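Malate dehydrogenase (PDB 1V9N) catalyses the NAD-dependent interconversion of (S)-malate and oxaloacetate as a homodimeric enzyme of the LDH2/MDH2 family. Local coordinates at residues R103-A108 and L136-E141; G132-M137 and G145-N150; A171-T176 and P180-M185. All coordinates share one frame; numbering follows the deposited sequence.

Contact 1 (R103-A108 and L136-E141); sequences RSMKLA and LMAAEE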
loop_
_atom_site.group_PDB
_atom_site.type_symbol
_atom_site.label_atom_id
_atom_site.label_comp_id
_atom_site.label_asym_id
_atom_site.label_seq_id
_atom_site.Cartn_x
_atom_site.Cartn_y
_atom_site.Cartn_z
ATOM N N ARG A 103 -21.512 -1.453 -7.652
ATOM C CA ARG A 103 -22.303 -0.266 -7.319
ATOM C C ARG A 103 -21.504 0.723 -6.483
ATOM O O ARG A 103 -21.644 1.941 -6.644
ATOM C CB ARG A 103 -23.581 -0.661 -6.561
ATOM C CG ARG A 103 -24.517 -1.566 -7.351
ATOM C CD ARG A 103 -25.015 -0.886 -8.618
ATOM N NE ARG A 103 -25.601 -1.849 -9.552
ATOM C CZ ARG A 103 -26.019 -1.548 -10.778
ATOM N NH1 ARG A 103 -25.921 -0.303 -11.230
ATOM N NH2 ARG A 103 -26.525 -2.497 -11.558
ATOM N N SER A 104 -20.670 0.203 -5.586
ATOM C CA SER A 104 -19.845 1.058 -4.743
ATOM C C SER A 104 -18.814 1.810 -5.584
ATOM O O SER A 104 -18.592 3.003 -5.382
ATOM C CB SER A 104 -19.119 0.230 -3.681
ATOM O OG SER A 104 -20.021 -0.278 -2.720
HETATM N N MSE A 105 -18.184 1.115 -6.527
HETATM C CA MSE A 105 -17.178 1.752 -7.369
HETATM C C MSE A 105 -17.821 2.758 -8.323
HETATM O O MSE A 105 -17.241 3.803 -8.594
HETATM C CB MSE A 105 -16.379 0.704 -8.158
HETATM C CG MSE A 105 -15.283 1.302 -9.039
HETATM SE SE MSE A 105 -14.078 2.529 -8.094
HETATM C CE MSE A 105 -12.680 1.290 -7.607
ATOM N N LYS A 106 -19.008 2.439 -8.834
ATOM C CA LYS A 106 -19.721 3.356 -9.723
ATOM C C LYS A 106 -19.989 4.664 -8.975
ATOM O O LYS A 106 -19.867 5.746 -9.539
ATOM C CB LYS A 106 -21.059 2.754 -10.177
ATOM C CG LYS A 106 -20.959 1.755 -11.317
ATOM C CD LYS A 106 -20.501 2.441 -12.603
ATOM C CE LYS A 106 -20.416 1.457 -13.765
ATOM N NZ LYS A 106 -20.057 2.128 -15.053
ATOM N N LEU A 107 -20.352 4.561 -7.700
ATOM C CA LEU A 107 -20.626 5.749 -6.893
ATOM C C LEU A 107 -19.347 6.546 -6.634
ATOM O O LEU A 107 -19.360 7.778 -6.657
ATOM C CB LEU A 107 -21.272 5.360 -5.558
ATOM C CG LEU A 107 -21.561 6.517 -4.596
ATOM C CD1 LEU A 107 -22.583 7.471 -5.222
ATOM C CD2 LEU A 107 -22.086 5.962 -3.277
ATOM N N ALA A 108 -18.245 5.845 -6.379
ATOM C CA ALA A 108 -16.972 6.519 -6.140
ATOM C C ALA A 108 -16.554 7.296 -7.397
ATOM O O ALA A 108 -16.083 8.426 -7.307
ATOM C CB ALA A 108 -15.898 5.496 -5.768
ATOM N N LEU A 136 -9.890 -1.171 -12.196
ATOM C CA LEU A 136 -9.920 -0.975 -13.647
ATOM C C LEU A 136 -11.117 -0.171 -14.116
ATOM O O LEU A 136 -11.036 0.565 -15.105
ATOM C CB LEU A 136 -9.906 -2.321 -14.381
ATOM C CG LEU A 136 -8.533 -2.931 -14.672
ATOM C CD1 LEU A 136 -8.714 -4.275 -15.374
ATOM C CD2 LEU A 136 -7.719 -1.977 -15.552
HETATM N N MSE A 137 -12.232 -0.313 -13.411
HETATM C CA MSE A 137 -13.435 0.422 -13.759
HETATM C C MSE A 137 -13.157 1.918 -13.797
HETATM O O MSE A 137 -13.615 2.623 -14.703
HETATM C CB MSE A 137 -14.547 0.125 -12.748
HETATM C CG MSE A 137 -15.120 -1.286 -12.861
HETATM SE SE MSE A 137 -16.437 -1.656 -11.486
HETATM C CE MSE A 137 -17.796 -0.388 -12.019
ATOM N N ALA A 138 -12.402 2.405 -12.818
ATOM C CA ALA A 138 -12.075 3.822 -12.754
ATOM C C ALA A 138 -11.077 4.220 -13.846
ATOM O O ALA A 138 -11.223 5.267 -14.476
ATOM C CB ALA A 138 -11.518 4.170 -11.378
ATOM N N ALA A 139 -10.069 3.386 -14.073
ATOM C CA ALA A 139 -9.070 3.681 -15.093
ATOM C C ALA A 139 -9.701 3.793 -16.479
ATOM O O ALA A 139 -9.306 4.649 -17.276
ATOM C CB ALA A 139 -7.979 2.609 -15.096
ATOM N N GLU A 140 -10.676 2.933 -16.768
ATOM C CA GLU A 140 -11.348 2.965 -18.064
ATOM C C GLU A 140 -12.180 4.238 -18.194
ATOM O O GLU A 140 -12.676 4.563 -19.273
ATOM C CB GLU A 140 -12.248 1.738 -18.248
ATOM C CG GLU A 140 -11.512 0.397 -18.296
ATOM C CD GLU A 140 -10.471 0.308 -19.410
ATOM O OE1 GLU A 140 -10.471 1.175 -20.308
ATOM O OE2 GLU A 140 -9.651 -0.642 -19.394
ATOM N N GLU A 141 -12.334 4.955 -17.085
ATOM C CA GLU A 141 -13.079 6.206 -17.086
ATOM C C GLU A 141 -12.117 7.396 -17.082
ATOM O O GLU A 141 -12.542 8.539 -16.972
ATOM C CB GLU A 141 -14.005 6.280 -15.867
ATOM C CG GLU A 141 -15.114 5.245 -15.872
ATOM C CD GLU A 141 -16.084 5.441 -17.022
ATOM O OE1 GLU A 141 -16.673 6.537 -17.120
ATOM O OE2 GLU A 141 -16.258 4.498 -17.825
#

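Contact 2 (G132-M137 and G145-N150); sequences GYYALM and GISMTN. With NDP (NADPH dihydro-nicotinamide-adenine-dinucleotide phosphate), chain B.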
loop_
_atom_site.group_PDB
_atom_site.type_symbol
_atom_site.label_atom_id
_atom_site.label_comp_id
_atom_site.label_asym_id
_atom_site.label_seq_id
_atom_site.Cartn_x
_atom_site.Cartn_y
_atom_site.Cartn_z
ATOM N N GLY A 132 -8.493 -6.011 -8.726
ATOM C CA GLY A 132 -8.187 -5.221 -9.910
ATOM C C GLY A 132 -9.390 -4.928 -10.785
ATOM O O GLY A 132 -9.407 -3.948 -11.533
ATOM N N TYR A 133 -10.402 -5.782 -10.706
ATOM C CA TYR A 133 -11.611 -5.593 -11.492
ATOM C C TYR A 133 -12.267 -4.239 -11.206
ATOM O O TYR A 133 -12.732 -3.559 -12.119
ATOM C CB TYR A 133 -12.607 -6.717 -11.193
ATOM C CG TYR A 133 -13.954 -6.548 -11.860
ATOM C CD1 TYR A 133 -14.157 -6.935 -13.188
ATOM C CD2 TYR A 133 -15.026 -5.996 -11.162
ATOM C CE1 TYR A 133 -15.404 -6.779 -13.800
ATOM C CE2 TYR A 133 -16.269 -5.831 -11.760
ATOM C CZ TYR A 133 -16.454 -6.223 -13.074
ATOM O OH TYR A 133 -17.691 -6.060 -13.647
ATOM N N TYR A 134 -12.312 -3.852 -9.934
ATOM C CA TYR A 134 -12.939 -2.586 -9.547
ATOM C C TYR A 134 -12.015 -1.401 -9.829
ATOM O O TYR A 134 -12.467 -0.343 -10.268
ATOM C CB TYR A 134 -13.327 -2.649 -8.063
ATOM C CG TYR A 134 -14.130 -3.898 -7.766
ATOM C CD1 TYR A 134 -15.500 -3.956 -8.035
ATOM C CD2 TYR A 134 -13.495 -5.063 -7.352
ATOM C CE1 TYR A 134 -16.213 -5.153 -7.909
ATOM C CE2 TYR A 134 -14.195 -6.264 -7.224
ATOM C CZ TYR A 134 -15.546 -6.304 -7.507
ATOM O OH TYR A 134 -16.218 -7.503 -7.422
ATOM N N ALA A 135 -10.719 -1.579 -9.599
ATOM C CA ALA A 135 -9.777 -0.495 -9.863
ATOM C C ALA A 135 -9.812 -0.146 -11.347
ATOM O O ALA A 135 -9.773 1.030 -11.712
ATOM C CB ALA A 135 -8.361 -0.897 -9.453
ATOM N N LEU A 136 -9.890 -1.171 -12.196
ATOM C CA LEU A 136 -9.920 -0.975 -13.647
ATOM C C LEU A 136 -11.117 -0.171 -14.116
ATOM O O LEU A 136 -11.036 0.565 -15.105
ATOM C CB LEU A 136 -9.906 -2.321 -14.381
ATOM C CG LEU A 136 -8.533 -2.931 -14.672
ATOM C CD1 LEU A 136 -8.714 -4.275 -15.374
ATOM C CD2 LEU A 136 -7.719 -1.977 -15.552
HETATM N N MSE A 137 -12.232 -0.313 -13.411
HETATM C CA MSE A 137 -13.435 0.422 -13.759
HETATM C C MSE A 137 -13.157 1.918 -13.797
HETATM O O MSE A 137 -13.615 2.623 -14.703
HETATM C CB MSE A 137 -14.547 0.125 -12.748
HETATM C CG MSE A 137 -15.120 -1.286 -12.861
HETATM SE SE MSE A 137 -16.437 -1.656 -11.486
HETATM C CE MSE A 137 -17.796 -0.388 -12.019
ATOM N N GLY A 145 -7.921 4.413 -9.949
ATOM C CA GLY A 145 -8.801 3.628 -9.113
ATOM C C GLY A 145 -8.012 2.777 -8.143
ATOM O O GLY A 145 -7.000 2.166 -8.509
ATOM N N ILE A 146 -8.468 2.765 -6.895
ATOM C CA ILE A 146 -7.843 1.962 -5.851
ATOM C C ILE A 146 -8.925 1.127 -5.185
ATOM O O ILE A 146 -10.002 1.640 -4.854
ATOM C CB ILE A 146 -7.178 2.829 -4.766
ATOM C CG1 ILE A 146 -5.965 3.557 -5.346
ATOM C CG2 ILE A 146 -6.769 1.951 -3.581
ATOM C CD1 ILE A 146 -5.377 4.595 -4.415
ATOM N N SER A 147 -8.652 -0.161 -5.014
ATOM C CA SER A 147 -9.605 -1.038 -4.357
ATOM C C SER A 147 -8.899 -2.019 -3.438
ATOM O O SER A 147 -7.804 -2.485 -3.736
ATOM C CB SER A 147 -10.439 -1.809 -5.375
ATOM O OG SER A 147 -11.442 -2.550 -4.702
HETATM N N MSE A 148 -9.539 -2.318 -2.312
HETATM C CA MSE A 148 -9.007 -3.247 -1.325
HETATM C C MSE A 148 -10.189 -3.996 -0.739
HETATM O O MSE A 148 -11.339 -3.550 -0.847
HETATM C CB MSE A 148 -8.325 -2.503 -0.172
HETATM C CG MSE A 148 -7.184 -1.584 -0.542
HETATM SE SE MSE A 148 -6.667 -0.534 1.027
HETATM C CE MSE A 148 -5.735 0.899 0.103
ATOM N N THR A 149 -9.895 -5.125 -0.103
ATOM C CA THR A 149 -10.913 -5.941 0.536
ATOM C C THR A 149 -10.237 -6.825 1.576
ATOM O O THR A 149 -9.086 -7.227 1.405
ATOM C CB THR A 149 -11.634 -6.856 -0.485
ATOM O OG1 THR A 149 -12.669 -7.588 0.182
ATOM C CG2 THR A 149 -10.652 -7.848 -1.116
ATOM N N ASN A 150 -10.933 -7.108 2.670
ATOM C CA ASN A 150 -10.363 -7.988 3.667
ATOM C C ASN A 150 -10.895 -9.375 3.316
ATOM O O ASN A 150 -11.600 -9.538 2.309
ATOM C CB ASN A 150 -10.753 -7.556 5.091
ATOM C CG ASN A 150 -12.244 -7.543 5.323
ATOM O OD1 ASN A 150 -13.026 -7.979 4.480
ATOM N ND2 ASN A 150 -12.648 -7.049 6.483
HETATM P PA NDP B . 0.526 -11.853 -8.511
HETATM O O1A NDP B . 0.025 -12.730 -9.541
HETATM O O2A NDP B . 1.795 -12.118 -7.748
HETATM O O5B NDP B . 0.606 -10.352 -9.167
HETATM C C5B NDP B . 1.042 -9.218 -8.394
HETATM C C4B NDP B . 0.943 -8.009 -9.344
HETATM O O4B NDP B . 2.260 -7.883 -9.909
HETATM C C3B NDP B . -0.005 -8.086 -10.508
HETATM O O3B NDP B . -0.594 -6.763 -10.694
HETATM C C2B NDP B . 0.800 -8.477 -11.697
HETATM O O2B NDP B . 0.297 -8.111 -12.993
HETATM C C1B NDP B . 2.135 -7.907 -11.330
HETATM N N9A NDP B . 3.310 -8.686 -11.810
HETATM C C8A NDP B . 3.487 -10.096 -11.895
HETATM N N7A NDP B . 4.682 -10.394 -12.351
HETATM C C5A NDP B . 5.321 -9.209 -12.576
HETATM C C6A NDP B . 6.618 -8.835 -13.052
HETATM N N6A NDP B . 7.509 -9.776 -13.386
HETATM N N1A NDP B . 6.952 -7.502 -13.162
HETATM C C2A NDP B . 6.047 -6.529 -12.817
HETATM N N3A NDP B . 4.804 -6.779 -12.355
HETATM C C4A NDP B . 4.497 -8.150 -12.255
HETATM O O3 NDP B . -0.545 -11.512 -7.412
HETATM P PN NDP B . -1.366 -12.260 -6.279
HETATM O O1N NDP B . -0.974 -11.613 -5.031
HETATM O O2N NDP B . -0.978 -13.698 -6.478
HETATM O O5D NDP B . -2.859 -11.943 -6.728
HETATM C C5D NDP B . -3.908 -12.952 -6.744
HETATM C C4D NDP B . -5.271 -12.324 -7.228
HETATM O O4D NDP B . -6.243 -12.679 -6.260
HETATM C C3D NDP B . -5.340 -10.780 -7.329
HETATM O O3D NDP B . -6.050 -10.446 -8.529
HETATM C C2D NDP B . -6.031 -10.319 -6.058
HETATM O O2D NDP B . -6.715 -9.099 -6.250
HETATM C C1D NDP B . -6.941 -11.539 -5.755
HETATM N N1N NDP B . -7.216 -11.749 -4.308
HETATM C C2N NDP B . -8.567 -11.588 -3.893
HETATM C C3N NDP B . -8.848 -11.802 -2.481
HETATM C C7N NDP B . -10.223 -11.661 -1.991
HETATM O O7N NDP B . -10.541 -11.834 -0.808
HETATM N N7N NDP B . -11.226 -11.322 -2.845
HETATM C C4N NDP B . -7.766 -12.161 -1.620
HETATM C C5N NDP B . -6.453 -12.307 -2.047
HETATM C C6N NDP B . -6.171 -12.107 -3.397
HETATM P P2B NDP B . -0.453 -9.047 -13.981
HETATM O O1X NDP B . 0.146 -8.675 -15.274
HETATM O O2X NDP B . -1.918 -8.752 -13.950
HETATM O O3X NDP B . -0.180 -10.504 -13.620
#

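Contact 3 (A171-T176 and P180-M185); sequences ALAAPT and PFLLDM. With NDP (NADPH dihydro-nicotinamide-adenine-dinucleotide phosphate), chain B.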
loop_
_atom_site.group_PDB
_atom_site.type_symbol
_atom_site.label_atom_id
_atom_site.label_comp_id
_atom_site.label_asym_id
_atom_site.label_seq_id
_atom_site.Cartn_x
_atom_site.Cartn_y
_atom_site.Cartn_z
ATOM N N ALA A 171 -5.223 -3.000 -4.927
ATOM C CA ALA A 171 -5.168 -2.812 -6.366
ATOM C C ALA A 171 -5.227 -1.337 -6.741
ATOM O O ALA A 171 -5.975 -0.565 -6.140
ATOM C CB ALA A 171 -6.315 -3.561 -7.038
ATOM N N LEU A 172 -4.416 -0.956 -7.724
ATOM C CA LEU A 172 -4.394 0.404 -8.233
ATOM C C LEU A 172 -4.294 0.340 -9.745
ATOM O O LEU A 172 -3.425 -0.338 -10.302
ATOM C CB LEU A 172 -3.211 1.211 -7.677
ATOM C CG LEU A 172 -3.207 2.690 -8.119
ATOM C CD1 LEU A 172 -2.482 3.526 -7.082
ATOM C CD2 LEU A 172 -2.556 2.844 -9.494
ATOM N N ALA A 173 -5.202 1.041 -10.408
ATOM C CA ALA A 173 -5.213 1.084 -11.858
ATOM C C ALA A 173 -5.150 2.544 -12.274
ATOM O O ALA A 173 -5.777 3.401 -11.652
ATOM C CB ALA A 173 -6.486 0.438 -12.394
ATOM N N ALA A 174 -4.373 2.831 -13.308
ATOM C CA ALA A 174 -4.259 4.191 -13.810
ATOM C C ALA A 174 -4.243 4.128 -15.331
ATOM O O ALA A 174 -3.678 3.204 -15.909
ATOM C CB ALA A 174 -2.980 4.835 -13.299
ATOM N N PRO A 175 -4.876 5.099 -16.002
ATOM C CA PRO A 175 -4.877 5.073 -17.466
ATOM C C PRO A 175 -3.511 5.474 -18.033
ATOM O O PRO A 175 -2.758 6.217 -17.396
ATOM C CB PRO A 175 -5.973 6.074 -17.825
ATOM C CG PRO A 175 -5.878 7.076 -16.723
ATOM C CD PRO A 175 -5.687 6.221 -15.489
ATOM N N THR A 176 -3.187 4.959 -19.217
ATOM C CA THR A 176 -1.927 5.291 -19.878
ATOM C C THR A 176 -2.232 5.568 -21.352
ATOM O O THR A 176 -3.400 5.594 -21.759
ATOM C CB THR A 176 -0.903 4.130 -19.806
ATOM O OG1 THR A 176 -1.247 3.131 -20.769
ATOM C CG2 THR A 176 -0.884 3.495 -18.411
ATOM N N PRO A 180 -4.249 0.244 -19.425
ATOM C CA PRO A 180 -4.098 0.725 -18.051
ATOM C C PRO A 180 -3.002 0.038 -17.246
ATOM O O PRO A 180 -2.734 -1.159 -17.414
ATOM C CB PRO A 180 -5.475 0.467 -17.437
ATOM C CG PRO A 180 -6.402 0.561 -18.615
ATOM C CD PRO A 180 -5.636 -0.179 -19.685
ATOM N N PHE A 181 -2.358 0.815 -16.383
ATOM C CA PHE A 181 -1.363 0.276 -15.481
ATOM C C PHE A 181 -2.267 -0.441 -14.480
ATOM O O PHE A 181 -3.310 0.096 -14.106
ATOM C CB PHE A 181 -0.617 1.408 -14.775
ATOM C CG PHE A 181 0.142 0.967 -13.567
ATOM C CD1 PHE A 181 1.443 0.486 -13.683
ATOM C CD2 PHE A 181 -0.454 1.007 -12.306
ATOM C CE1 PHE A 181 2.144 0.050 -12.554
ATOM C CE2 PHE A 181 0.230 0.573 -11.177
ATOM C CZ PHE A 181 1.533 0.094 -11.297
ATOM N N LEU A 182 -1.896 -1.637 -14.048
ATOM C CA LEU A 182 -2.740 -2.350 -13.101
ATOM C C LEU A 182 -1.986 -3.203 -12.099
ATOM O O LEU A 182 -1.477 -4.275 -12.431
ATOM C CB LEU A 182 -3.753 -3.230 -13.845
ATOM C CG LEU A 182 -4.624 -4.163 -12.983
ATOM C CD1 LEU A 182 -5.481 -3.348 -12.007
ATOM C CD2 LEU A 182 -5.504 -5.025 -13.899
ATOM N N LEU A 183 -1.897 -2.700 -10.876
ATOM C CA LEU A 183 -1.266 -3.433 -9.795
ATOM C C LEU A 183 -2.446 -4.100 -9.096
ATOM O O LEU A 183 -3.461 -3.454 -8.837
ATOM C CB LEU A 183 -0.564 -2.479 -8.825
ATOM C CG LEU A 183 -0.055 -3.075 -7.502
ATOM C CD1 LEU A 183 0.982 -4.161 -7.792
ATOM C CD2 LEU A 183 0.559 -1.974 -6.646
ATOM N N ASP A 184 -2.325 -5.392 -8.827
ATOM C CA ASP A 184 -3.380 -6.130 -8.139
ATOM C C ASP A 184 -2.657 -7.256 -7.418
ATOM O O ASP A 184 -2.277 -8.246 -8.032
ATOM C CB ASP A 184 -4.403 -6.683 -9.140
ATOM C CG ASP A 184 -5.614 -7.279 -8.450
ATOM O OD1 ASP A 184 -5.661 -7.203 -7.201
ATOM O OD2 ASP A 184 -6.508 -7.816 -9.141
HETATM N N MSE A 185 -2.483 -7.095 -6.108
HETATM C CA MSE A 185 -1.725 -8.052 -5.309
HETATM C C MSE A 185 -2.256 -8.337 -3.910
HETATM O O MSE A 185 -2.768 -7.445 -3.231
HETATM C CB MSE A 185 -0.306 -7.512 -5.147
HETATM C CG MSE A 185 -0.337 -6.067 -4.631
HETATM SE SE MSE A 185 1.297 -5.300 -3.972
HETATM C CE MSE A 185 1.168 -5.877 -2.127
HETATM P PA NDP B . 0.526 -11.853 -8.511
HETATM O O1A NDP B . 0.025 -12.730 -9.541
HETATM O O2A NDP B . 1.795 -12.118 -7.748
HETATM O O5B NDP B . 0.606 -10.352 -9.167
HETATM C C5B NDP B . 1.042 -9.218 -8.394
HETATM C C4B NDP B . 0.943 -8.009 -9.344
HETATM O O4B NDP B . 2.260 -7.883 -9.909
HETATM C C3B NDP B . -0.005 -8.086 -10.508
HETATM O O3B NDP B . -0.594 -6.763 -10.694
HETATM C C2B NDP B . 0.800 -8.477 -11.697
HETATM O O2B NDP B . 0.297 -8.111 -12.993
HETATM C C1B NDP B . 2.135 -7.907 -11.330
HETATM N N9A NDP B . 3.310 -8.686 -11.810
HETATM C C8A NDP B . 3.487 -10.096 -11.895
HETATM N N7A NDP B . 4.682 -10.394 -12.351
HETATM C C5A NDP B . 5.321 -9.209 -12.576
HETATM C C6A NDP B . 6.618 -8.835 -13.052
HETATM N N6A NDP B . 7.509 -9.776 -13.386
HETATM N N1A NDP B . 6.952 -7.502 -13.162
HETATM C C2A NDP B . 6.047 -6.529 -12.817
HETATM N N3A NDP B . 4.804 -6.779 -12.355
HETATM C C4A NDP B . 4.497 -8.150 -12.255
HETATM O O3 NDP B . -0.545 -11.512 -7.412
HETATM P PN NDP B . -1.366 -12.260 -6.279
HETATM O O1N NDP B . -0.974 -11.613 -5.031
HETATM O O2N NDP B . -0.978 -13.698 -6.478
HETATM O O5D NDP B . -2.859 -11.943 -6.728
HETATM C C5D NDP B . -3.908 -12.952 -6.744
HETATM C C4D NDP B . -5.271 -12.324 -7.228
HETATM O O4D NDP B . -6.243 -12.679 -6.260
HETATM C C3D NDP B . -5.340 -10.780 -7.329
HETATM O O3D NDP B . -6.050 -10.446 -8.529
HETATM C C2D NDP B . -6.031 -10.319 -6.058
HETATM O O2D NDP B . -6.715 -9.099 -6.250
HETATM C C1D NDP B . -6.941 -11.539 -5.755
HETATM N N1N NDP B . -7.216 -11.749 -4.308
HETATM C C2N NDP B . -8.567 -11.588 -3.893
HETATM C C3N NDP B . -8.848 -11.802 -2.481
HETATM C C7N NDP B . -10.223 -11.661 -1.991
HETATM O O7N NDP B . -10.541 -11.834 -0.808
HETATM N N7N NDP B . -11.226 -11.322 -2.845
HETATM C C4N NDP B . -7.766 -12.161 -1.620
HETATM C C5N NDP B . -6.453 -12.307 -2.047
HETATM C C6N NDP B . -6.171 -12.107 -3.397
HETATM P P2B NDP B . -0.453 -9.047 -13.981
HETATM O O1X NDP B . 0.146 -8.675 -15.274
HETATM O O2X NDP B . -1.918 -8.752 -13.950
HETATM O O3X NDP B . -0.180 -10.504 -13.620
#

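Contact 1 (R103-A108 and L136-E141)
Met105 and Met137 meet without any ring or other flat group stacking at the contact, so there is no face or edge to describe. What packs instead are bendable selenoether chains, both residues being selenomethionine, and the methylenes of a lysine. The two methionine side chains slide past each other in opposite directions. Met105 CG rests 4.0 Å from Met137 CB, and Met137 SE in turn lies over the CB and CG of Met105. With CG placed opposite its backbone N (chi1 -179°), Met105 reaches across the groove, then bends so that its SE passes 4.5 Å from Ala138 CB. Around the two methionines the helix backbones are 7.5 Å apart, measured from Met105 CA to Met137 CA.

Lys106 closes the solvent side. Its aliphatic chain crosses the end of Met137 at about a right angle, and its CE comes to 3.6 Å from Met137 CE, while CG and CD touch the same methyl. The methyl thus sits against methylenes and the ammonium group is carried past it. That group, at NZ, remains 5.3 Å from Glu141 OE2, too far for a salt bridge, although the opposite charges would probably attract weakly through solvent.

On the inner side Met105 also touches Phe282 and Val284 of strand 278-285, and Tyr102 of helix 97-115 adds a further wall to Met137. The arrangement is that of two neighbouring helices covering one face of a mixed alpha/beta sheet; of the two, helix 97-115 is the connection between the parallel neighbours 87-91 and 117-125, a beta-alpha-beta crossover.

Contact 2 (G132-M137 and G145-N150)
Gly145 opens the strand directly beneath Ala135, and the two backbones come close, Gly145 CA to Ala135 CA being 4.3 Å. The methyl of Ala135 settles against the glycine carbonyl, with its CB 3.5 Å from Gly145 O. A beta carbon on Gly145 would point at the helix and run into Ala135 O, so the close approach depends on the bare backbone here. Ile146 turns its side chain to the other face of the sheet, toward Met283, and gives the helix little more than its peptide nitrogen.

Ser147 faces the helix again. Its CB lies 4.2 Å from Ala135 N, and its OG, set opposite the backbone N (chi1 -174°), stands 3.9 Å from Tyr134 CB, obliquely placed to the tyrosine ring. The hydroxyl makes its hydrogen bond to Tyr128 OH, not to the helix. Tyr128 has two further links to Tyr134: the rings stack, and Tyr134 OH bonds to the Tyr128 carbonyl. Within the helix, Tyr133 CD2 lies over one face of the Tyr134 ring, offset toward its rim, 3.5 Å above the plane.

Farther along, helix and strand have parted. Thr149 turns its CG2 to the cofactor, 3.9 Å from N7N of the NADPH carboxamide, while its OG1 lies within hydrogen-bonding reach of His280 ND1 and Cys279 O. Asn150, just past the strand, is fixed at both ends of its amide, OD1 by Cys279 N and ND2 by Asp253.

The short axes run 6.3 Å apart at 159°, nearly antiparallel, as small residues permit. Chemically, the interface is apolar in effect: its hydroxyls are buried but satisfied by third parties, chiefly Tyr128, so helix and strand adhere by close fit rather than by direct polar bonds.

Contact 3 (A171-T176 and P180-M185)
Leu172 and Leu183 exchange both of their peptide groups: Leu172 N donates to Leu183 O at 2.9 Å, and Leu183 N returns a straighter bond, 164° at the hydrogen, to Leu172 O. Two residues nearer the turn, Ala174 N gives to Phe181 O at 3.0 Å, and Phe181 N to Ala174 O at 2.8 Å, the donor nearly along the C=O axis. These two hydrogen-bonded pairs form the ladder of an antiparallel beta hairpin. At the non-hydrogen-bonded pairs, one between them and one beyond, Ala171 and Ala173 bond to Ser147 and Gly145 of the next strand. At the turn, Thr176 OG1 is met by Lys179 O and Asp178 N.

Phe181 lies on the face bearing Leu172, Ala174 and Leu183. With CG opposite its backbone N (chi1 164°), its ring crosses the leucine, CD2 being 4.0 Å from Leu172 CD2, and meets Ile254 of the second subunit. With an alanine here a gap would probably open beside Leu172, and that Ile254 is likely to lose a packing partner.

At the outer edge Asp184 N donates to NADPH O3B at 2.9 Å. Its carboxylate, on the face of Ala171, Ala173 and Leu182, accepts both nicotinamide-ribose hydroxyls, O3D lying 2.7 Å from Asp184 OD2; the 2.4 Å from O2D to Asp184 OD1 is doubtfully short. OD2 also takes a weak bond from Gly132 N. A single residue thus grips both riboses: the inner edge bonds to strand 170-174, while on the outer one Leu182 bonds to His322 and Asp184 N to the cofactor.

The three contacts build outward from helix 132-139 and the sheet beneath it. Contacts 1 and 2, with centres 8 Å apart, share Leu136 and Met137, and the helix packs against helix 97-115 on one flank and strand 144-149 on another. Contact 3, its centre 9 Å from that of contact 2, extends the same sheet: Gly145 O receives Ala173 N at 2.8 Å, and Leu136 CD1 packs 3.6 Å from Leu182 CD2. Gly132 N, at the helix start, makes a weak hydrogen bond to Asp184 OD2, 2.7 Å away, linking helix and ribose site. NADPH touches contacts 2 and 3, whereas the Met105 side chain of contact 1 remains about 12 Å from it.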